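PDB 7O21: uncharacterized conserved from Bdellovibrio bacteriovorus, which probably acts as an LD-carboxypeptidase of the YkuD family that edits the peptidoglycan cell wall and so generates the curved shape of this predatory bacterium. Local coordinates for residues I245-S250 with T265-E270. Numbering follows the deposited sequence.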
loop_
_atom_site.group_PDB
_atom_site.type_symbol
_atom_site.label_atom_id
_atom_site.label_comp_id
_atom_site.label_asym_id
_atom_site.label_seq_id
_atom_site.Cartn_x
_atom_site.Cartn_y
_atom_site.Cartn_z
ATOM N N ILE A 245 20.551 -25.208 -4.033
ATOM C CA ILE A 245 19.199 -24.703 -3.850
ATOM C C ILE A 245 18.359 -25.068 -5.067
ATOM O O ILE A 245 18.872 -25.444 -6.124
ATOM C CB ILE A 245 19.162 -23.179 -3.590
ATOM C CG1 ILE A 245 19.681 -22.408 -4.808
ATOM C CG2 ILE A 245 19.951 -22.824 -2.327
ATOM C CD1 ILE A 245 19.399 -20.903 -4.748
ATOM N N LYS A 246 17.042 -24.966 -4.888
ATOM C CA LYS A 246 16.068 -25.210 -5.942
ATOM C C LYS A 246 15.159 -23.994 -6.014
ATOM O O LYS A 246 14.655 -23.541 -4.983
ATOM C CB LYS A 246 15.214 -26.436 -5.605
ATOM C CG LYS A 246 15.915 -27.782 -5.779
ATOM C CD LYS A 246 15.314 -28.813 -4.829
ATOM C CE LYS A 246 14.643 -29.960 -5.561
ATOM N NZ LYS A 246 13.206 -29.674 -5.843
ATOM N N VAL A 247 14.954 -23.469 -7.221
ATOM C CA VAL A 247 14.039 -22.352 -7.445
ATOM C C VAL A 247 13.054 -22.772 -8.525
ATOM O O VAL A 247 13.460 -23.063 -9.656
ATOM C CB VAL A 247 14.769 -21.063 -7.862
ATOM C CG1 VAL A 247 13.760 -19.919 -8.015
ATOM C CG2 VAL A 247 15.865 -20.718 -6.863
ATOM N N HIS A 248 11.773 -22.814 -8.185
ATOM C CA HIS A 248 10.733 -23.175 -9.135
ATOM C C HIS A 248 9.727 -22.040 -9.235
ATOM O O HIS A 248 9.339 -21.452 -8.220
ATOM C CB HIS A 248 10.048 -24.475 -8.710
ATOM C CG HIS A 248 10.945 -25.673 -8.789
ATOM N ND1 HIS A 248 11.036 -26.609 -7.782
ATOM C CD2 HIS A 248 11.806 -26.076 -9.755
ATOM C CE1 HIS A 248 11.909 -27.540 -8.125
ATOM N NE2 HIS A 248 12.389 -27.241 -9.320
ATOM N N LEU A 249 9.321 -21.729 -10.466
ATOM C CA LEU A 249 8.409 -20.626 -10.737
ATOM C C LEU A 249 7.188 -21.160 -11.463
ATOM O O LEU A 249 7.327 -21.884 -12.455
ATOM C CB LEU A 249 9.080 -19.594 -11.645
ATOM C CG LEU A 249 10.478 -19.118 -11.256
ATOM C CD1 LEU A 249 11.022 -18.134 -12.289
ATOM C CD2 LEU A 249 10.415 -18.496 -9.893
ATOM N N SER A 250 5.999 -20.796 -10.985
ATOM C CA SER A 250 4.807 -21.092 -11.760
ATOM C C SER A 250 4.808 -20.272 -13.047
ATOM O O SER A 250 5.507 -19.260 -13.180
ATOM C CB SER A 250 3.551 -20.784 -10.947
ATOM O OG SER A 250 3.335 -19.379 -10.837
ATOM N N THR A 265 5.033 -14.246 -10.487
ATOM C CA THR A 265 4.981 -15.702 -10.433
ATOM C C THR A 265 4.821 -16.149 -8.983
ATOM O O THR A 265 5.086 -15.389 -8.053
ATOM C CB THR A 265 6.255 -16.297 -11.054
ATOM O OG1 THR A 265 6.221 -17.728 -10.990
ATOM C CG2 THR A 265 7.485 -15.820 -10.317
ATOM N N LEU A 266 4.323 -17.373 -8.802
ATOM C CA LEU A 266 4.408 -18.062 -7.516
ATOM C C LEU A 266 5.728 -18.830 -7.474
ATOM O O LEU A 266 5.993 -19.680 -8.334
ATOM C CB LEU A 266 3.217 -19.002 -7.328
ATOM C CG LEU A 266 3.107 -19.656 -5.943
ATOM C CD1 LEU A 266 2.879 -18.608 -4.868
ATOM C CD2 LEU A 266 1.954 -20.647 -5.922
ATOM N N GLN A 267 6.569 -18.502 -6.503
ATOM C CA GLN A 267 7.936 -19.003 -6.429
ATOM C C GLN A 267 8.091 -19.962 -5.260
ATOM O O GLN A 267 7.689 -19.646 -4.138
ATOM C CB GLN A 267 8.881 -17.823 -6.233
ATOM C CG GLN A 267 10.332 -18.195 -5.929
ATOM C CD GLN A 267 11.140 -16.979 -5.503
ATOM O OE1 GLN A 267 11.495 -16.146 -6.329
ATOM N NE2 GLN A 267 11.382 -16.846 -4.209
ATOM N N ARG A 268 8.680 -21.118 -5.527
ATOM C CA ARG A 268 9.079 -22.054 -4.486
ATOM C C ARG A 268 10.599 -22.010 -4.386
ATOM O O ARG A 268 11.292 -22.231 -5.383
ATOM C CB ARG A 268 8.615 -23.466 -4.828
ATOM C CG ARG A 268 8.893 -24.482 -3.728
ATOM C CD ARG A 268 8.554 -25.885 -4.209
ATOM N NE ARG A 268 8.641 -26.862 -3.123
ATOM C CZ ARG A 268 9.750 -27.513 -2.795
ATOM N NH1 ARG A 268 10.871 -27.288 -3.467
ATOM N NH2 ARG A 268 9.736 -28.392 -1.796
ATOM N N TYR A 269 11.103 -21.705 -3.195
ATOM C CA TYR A 269 12.535 -21.655 -2.910
ATOM C C TYR A 269 12.870 -22.738 -1.897
ATOM O O TYR A 269 12.229 -22.824 -0.845
ATOM C CB TYR A 269 12.902 -20.296 -2.299
ATOM C CG TYR A 269 14.386 -20.129 -2.042
ATOM C CD1 TYR A 269 14.952 -20.514 -0.838
ATOM C CD2 TYR A 269 15.206 -19.581 -3.013
ATOM C CE1 TYR A 269 16.312 -20.360 -0.615
ATOM C CE2 TYR A 269 16.547 -19.412 -2.799
ATOM C CZ TYR A 269 17.094 -19.817 -1.609
ATOM O OH TYR A 269 18.438 -19.630 -1.414
ATOM N N GLU A 270 13.887 -23.539 -2.194
ATOM C CA GLU A 270 14.291 -24.615 -1.293
ATOM C C GLU A 270 15.799 -24.645 -1.121
ATOM O O GLU A 270 16.541 -24.679 -2.105
ATOM C CB GLU A 270 13.833 -25.983 -1.805
ATOM C CG GLU A 270 14.311 -27.133 -0.908
ATOM C CD GLU A 270 13.590 -28.448 -1.168
ATOM O OE1 GLU A 270 13.006 -28.614 -2.257
ATOM O OE2 GLU A 270 13.614 -29.326 -0.282
#
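Lys246 and Arg268 both reach one oxygen of Glu270, OE1, and these three residues have the most surface buried here. Lys246 and Glu270 form an antiparallel hydrogen-bonded pair, and their side chains leave the same face of the sheet side by side, pointing the same way. The lysine methylene CD lies 3.5 Å from Glu270 OE1; across the strands, its ammonium NZ makes a long salt bridge of 3.7 Å to the same oxygen. The firmer partner is Arg268, on the same strand as Glu270, whose NH1 donates to Glu270 OE1 at 2.8 Å in a salt bridge. That oxygen lies in the guanidinium plane, whereas the donor approaches from above the carboxylate plane. Lys246 NZ and Arg268 NH1 stand only 4.1 Å apart, a repulsion the shared carboxylate probably offsets.

The backbone evidence for a regular antiparallel pairing is reciprocal bonding at Lys246–Glu270 and His248–Arg268; His248 N to Arg268 O is nearly straight (171°). At Ser250, just past the regular 246-249 pairing, side chains join in: besides its backbone bond to Leu266 O, Ser250 accepts Leu266 N on OG at 3.0 Å, and its carbonyl O takes the hydroxyl OG1 of Thr265 at 2.8 Å. Ser250 OG is also hydrogen-bonded to Thr36 OG1.

Tyr269 and Val247 lie on the face away from the charged group, where Val247 CG2 approaches CD2 of the ring. Ile245 CD1 meets Tyr269 CE2 at 3.8 Å, the two side chains crossing obliquely.

The pair forms part of the hairpin of strands 246-257 and 260-270 in the antiparallel sheet of the NTF2-like domain. Helix 184-206 packs over the Val247, Leu249 and Gln267 side through Trp201 and Trp205, while strand 275-287 continues the sheet beyond 260-270, hydrogen-bonding to Thr265, Gln267 and Tyr269.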